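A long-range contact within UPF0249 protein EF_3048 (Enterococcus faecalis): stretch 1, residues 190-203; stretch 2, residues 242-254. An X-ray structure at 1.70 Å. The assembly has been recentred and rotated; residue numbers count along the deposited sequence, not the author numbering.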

# COMPACT_ATOMS: atom_id res chain seq x y z
N SER A 190 12.98 28.06 20.07
CA SER A 190 13.83 27.33 20.99
C SER A 190 13.00 26.41 21.87
O SER A 190 11.77 26.40 21.92
CB SER A 190 14.68 28.30 21.81
OG SER A 190 13.85 28.95 22.75
N THR A 191 13.73 25.55 22.60
CA THR A 191 13.07 24.59 23.45
C THR A 191 12.32 25.28 24.58
O THR A 191 11.21 24.89 24.95
CB THR A 191 14.10 23.63 24.09
OG1 THR A 191 14.88 23.00 23.06
CG2 THR A 191 13.35 22.54 24.83
N GLU A 192 13.00 26.28 25.11
CA GLU A 192 12.54 27.06 26.25
C GLU A 192 11.17 27.66 25.97
O GLU A 192 10.28 27.59 26.82
CB GLU A 192 13.56 28.15 26.61
N THR A 193 10.99 28.24 24.79
CA THR A 193 9.72 28.82 24.40
C THR A 193 8.62 27.77 24.53
O THR A 193 7.52 28.05 25.00
CB THR A 193 9.75 29.38 22.97
OG1 THR A 193 10.70 30.44 22.85
CG2 THR A 193 8.42 30.05 22.63
N ILE A 194 8.95 26.55 24.10
CA ILE A 194 7.99 25.47 24.07
C ILE A 194 7.58 25.09 25.49
O ILE A 194 6.41 24.83 25.74
CB ILE A 194 8.53 24.22 23.35
CG1 ILE A 194 8.65 24.37 21.84
CG2 ILE A 194 7.70 23.00 23.74
CD1 ILE A 194 7.32 24.44 21.11
N LEU A 195 8.55 25.04 26.41
CA LEU A 195 8.25 24.68 27.79
C LEU A 195 7.33 25.75 28.38
O LEU A 195 6.35 25.42 29.04
CB LEU A 195 9.50 24.53 28.64
CG LEU A 195 10.56 23.55 28.13
CD1 LEU A 195 11.76 23.48 29.06
CD2 LEU A 195 9.98 22.15 27.96
N GLN A 196 7.69 26.99 28.10
CA GLN A 196 6.93 28.17 28.48
C GLN A 196 5.48 28.08 28.04
O GLN A 196 4.54 28.29 28.80
CB GLN A 196 7.53 29.43 27.84
CG GLN A 196 8.59 30.18 28.63
CD GLN A 196 9.30 31.17 27.72
OE1 GLN A 196 8.64 32.04 27.15
NE2 GLN A 196 10.61 31.03 27.57
N LEU A 197 5.30 27.77 26.76
CA LEU A 197 3.93 27.64 26.27
C LEU A 197 3.23 26.48 26.96
O LEU A 197 2.03 26.52 27.21
CB LEU A 197 3.93 27.43 24.76
CG LEU A 197 4.40 28.61 23.91
CD1 LEU A 197 4.50 28.21 22.45
CD2 LEU A 197 3.48 29.81 24.07
N LEU A 198 4.00 25.43 27.28
CA LEU A 198 3.34 24.28 27.91
C LEU A 198 2.89 24.66 29.31
O LEU A 198 1.80 24.35 29.77
CB LEU A 198 4.27 23.07 27.92
CG LEU A 198 4.64 22.45 26.57
CD1 LEU A 198 5.65 21.33 26.74
CD2 LEU A 198 3.39 21.96 25.85
N ASP A 199 3.75 25.38 30.03
CA ASP A 199 3.35 25.80 31.37
C ASP A 199 2.11 26.68 31.29
O ASP A 199 1.21 26.59 32.13
CB ASP A 199 4.50 26.54 32.04
CG ASP A 199 5.68 25.65 32.35
OD1 ASP A 199 5.46 24.45 32.60
OD2 ASP A 199 6.81 26.18 32.34
N MSE A 200 2.07 27.54 30.27
CA MSE A 200 0.91 28.40 30.06
C MSE A 200 -0.31 27.48 29.95
O MSE A 200 -1.35 27.72 30.57
CB MSE A 200 1.04 29.30 28.84
CG MSE A 200 1.89 30.55 29.02
SE MSE A 200 2.08 31.47 27.47
CE MSE A 200 2.59 33.08 28.09
N VAL A 201 -0.20 26.40 29.18
CA VAL A 201 -1.39 25.55 29.05
C VAL A 201 -1.79 24.97 30.39
O VAL A 201 -2.96 24.85 30.75
CB VAL A 201 -1.18 24.41 28.03
CG1 VAL A 201 -2.32 23.41 28.12
CG2 VAL A 201 -1.08 25.00 26.63
N VAL A 202 -0.79 24.57 31.15
CA VAL A 202 -1.09 23.88 32.40
C VAL A 202 -1.72 24.85 33.40
O VAL A 202 -2.48 24.47 34.28
CB VAL A 202 0.17 23.26 33.01
CG1 VAL A 202 -0.01 23.01 34.49
CG2 VAL A 202 0.51 21.96 32.29
N CYS A 203 -1.38 26.12 33.24
CA CYS A 203 -1.83 27.16 34.15
C CYS A 203 -3.19 27.74 33.81
O CYS A 203 -3.78 28.44 34.64
CB CYS A 203 -0.80 28.30 34.17
SG CYS A 203 0.74 27.86 35.01
N GLN A 242 13.55 14.72 22.33
CA GLN A 242 13.12 14.00 23.51
C GLN A 242 12.65 14.92 24.63
O GLN A 242 11.71 14.59 25.35
CB GLN A 242 14.26 13.12 24.04
CG GLN A 242 13.77 12.12 25.10
CD GLN A 242 13.66 10.73 24.49
OE1 GLN A 242 14.69 10.08 24.30
NE2 GLN A 242 12.44 10.29 24.20
N GLU A 243 13.31 16.06 24.79
CA GLU A 243 12.97 17.01 25.83
C GLU A 243 11.55 17.53 25.67
O GLU A 243 10.77 17.63 26.61
CB GLU A 243 13.92 18.21 25.81
CG GLU A 243 13.59 19.20 26.93
CD GLU A 243 14.63 20.30 27.05
OE1 GLU A 243 15.53 20.35 26.18
OE2 GLU A 243 14.55 21.09 28.01
N VAL A 244 11.20 17.84 24.42
CA VAL A 244 9.84 18.31 24.18
C VAL A 244 8.83 17.23 24.48
O VAL A 244 7.86 17.48 25.21
CB VAL A 244 9.68 18.83 22.74
CG1 VAL A 244 8.22 19.15 22.48
CG2 VAL A 244 10.60 20.02 22.54
N LYS A 245 9.03 16.02 23.95
CA LYS A 245 8.09 14.94 24.23
C LYS A 245 7.95 14.71 25.74
O LYS A 245 6.83 14.60 26.22
CB LYS A 245 8.54 13.64 23.54
CG LYS A 245 8.43 13.77 22.02
CD LYS A 245 8.96 12.52 21.33
CE LYS A 245 9.13 12.77 19.84
NZ LYS A 245 10.48 12.37 19.35
N GLU A 246 9.07 14.66 26.45
CA GLU A 246 9.01 14.45 27.90
C GLU A 246 8.24 15.56 28.61
O GLU A 246 7.48 15.28 29.54
CB GLU A 246 10.44 14.32 28.47
CG GLU A 246 10.96 12.89 28.30
CD GLU A 246 12.44 12.73 28.55
OE1 GLU A 246 13.08 13.67 29.06
OE2 GLU A 246 12.94 11.62 28.22
N ALA A 247 8.42 16.80 28.18
CA ALA A 247 7.77 17.94 28.84
C ALA A 247 6.25 17.82 28.79
O ALA A 247 5.54 18.06 29.78
CB ALA A 247 8.17 19.26 28.21
N ILE A 248 5.74 17.43 27.62
CA ILE A 248 4.27 17.29 27.51
C ILE A 248 3.81 16.19 28.45
O ILE A 248 2.82 16.30 29.17
CB ILE A 248 3.91 17.05 26.04
CG1 ILE A 248 3.96 18.37 25.24
CG2 ILE A 248 2.59 16.33 25.85
CD1 ILE A 248 4.43 18.23 23.81
N GLU A 249 4.61 15.12 28.47
CA GLU A 249 4.41 14.00 29.38
C GLU A 249 4.34 14.45 30.84
O GLU A 249 3.35 14.18 31.53
CB GLU A 249 5.52 12.96 29.21
CG GLU A 249 5.60 12.30 27.85
CD GLU A 249 6.12 10.88 27.83
OE1 GLU A 249 6.19 10.22 28.89
OE2 GLU A 249 6.45 10.40 26.71
N GLU A 250 5.37 15.13 31.31
CA GLU A 250 5.51 15.57 32.69
C GLU A 250 4.34 16.45 33.13
O GLU A 250 4.06 16.60 34.32
CB GLU A 250 6.82 16.34 32.87
CG GLU A 250 6.80 17.56 33.76
N ARG A 251 3.68 17.07 32.15
CA ARG A 251 2.62 18.01 32.50
C ARG A 251 1.25 17.38 32.30
O ARG A 251 0.25 18.08 32.46
CB ARG A 251 2.72 19.28 31.67
CG ARG A 251 3.82 20.22 32.15
CD ARG A 251 4.09 21.30 31.13
NE ARG A 251 5.18 22.19 31.43
CZ ARG A 251 6.47 21.88 31.49
NH1 ARG A 251 6.89 20.65 31.26
NH2 ARG A 251 7.36 22.82 31.78
N GLY A 252 1.21 16.09 31.96
CA GLY A 252 -0.04 15.39 31.77
C GLY A 252 -0.82 15.86 30.56
O GLY A 252 -2.01 15.52 30.42
N ILE A 253 -0.21 16.62 29.65
CA ILE A 253 -0.97 17.18 28.53
C ILE A 253 -1.26 16.12 27.47
O ILE A 253 -0.40 15.32 27.14
CB ILE A 253 -0.23 18.39 27.92
CG1 ILE A 253 -0.06 19.50 28.95
CG2 ILE A 253 -0.89 18.89 26.65
CD1 ILE A 253 0.89 20.61 28.63
N LEU A 254 -2.50 16.16 26.98
CA LEU A 254 -3.01 15.26 25.96
C LEU A 254 -2.76 15.84 24.58
O LEU A 254 -3.23 16.95 24.30
CB LEU A 254 -4.51 14.99 26.07
CG LEU A 254 -5.02 14.20 27.27
CD1 LEU A 254 -6.54 14.05 27.21
CD2 LEU A 254 -4.31 12.85 27.33

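Two helices, 191-203 and 242-250, run side by side in nearly the same direction, their axes 12° apart and 10.3 Å from each other at closest approach. Most of what joins them is apolar. Ala-247 directs its CB toward the first helix, where it meets Leu-195 CD2 at 3.4 Å and Leu-198 CD1 at 3.6 Å; a lone methyl suits this place because the two leucines already fill the space around it. Leu-198 is the hub of the packing. Its long, branched side chain, with chi1 m and chi2 t, also brings CD2 to 3.7 Å from Ile-248 CG1 and 4.0 Å from Ile-253 CD1. One turn earlier, Ile-194 CG2 lies 4.1 Å from Val-244 CG1, a looser contact between buried β-branched residues. Beyond the second helix, Ile-253 CD1 reaches back to Val-202 CG2 at 3.9 Å and Val-201 CG1 at 4.3 Å.

The polar link is a salt bridge between Asp-199 and Arg-251. Both Arg-251 NE and Arg-251 NH2 donate hydrogen bonds to Asp-199 OD1, each at 2.6 Å; OD1 lies at the guanidinium edge, near its plane, but sharing one acceptor bends the N-H...O angles to 139° and 132°. Arg-251, just past the end of the second helix, turns NH1 back to its last turn, donating to Ala-247 O at 3.3 Å. Arginine suits this place because its chain is apolar before it is charged: Arg-251 CB lies 3.5 Å from Val-202 CG2, and Arg-251 CD 3.7 Å from Leu-198 CB.

At the other end of the contact, the interaction is mixed. Glu-243 extends along Thr-191 and Leu-195, with OE1 3.4 Å from Thr-191 CG2 and OE2 3.8 Å from Leu-195 CD1. These are packing contacts between carboxylate oxygens and methyl groups, and the exposed position leaves the charge accessible to solvent.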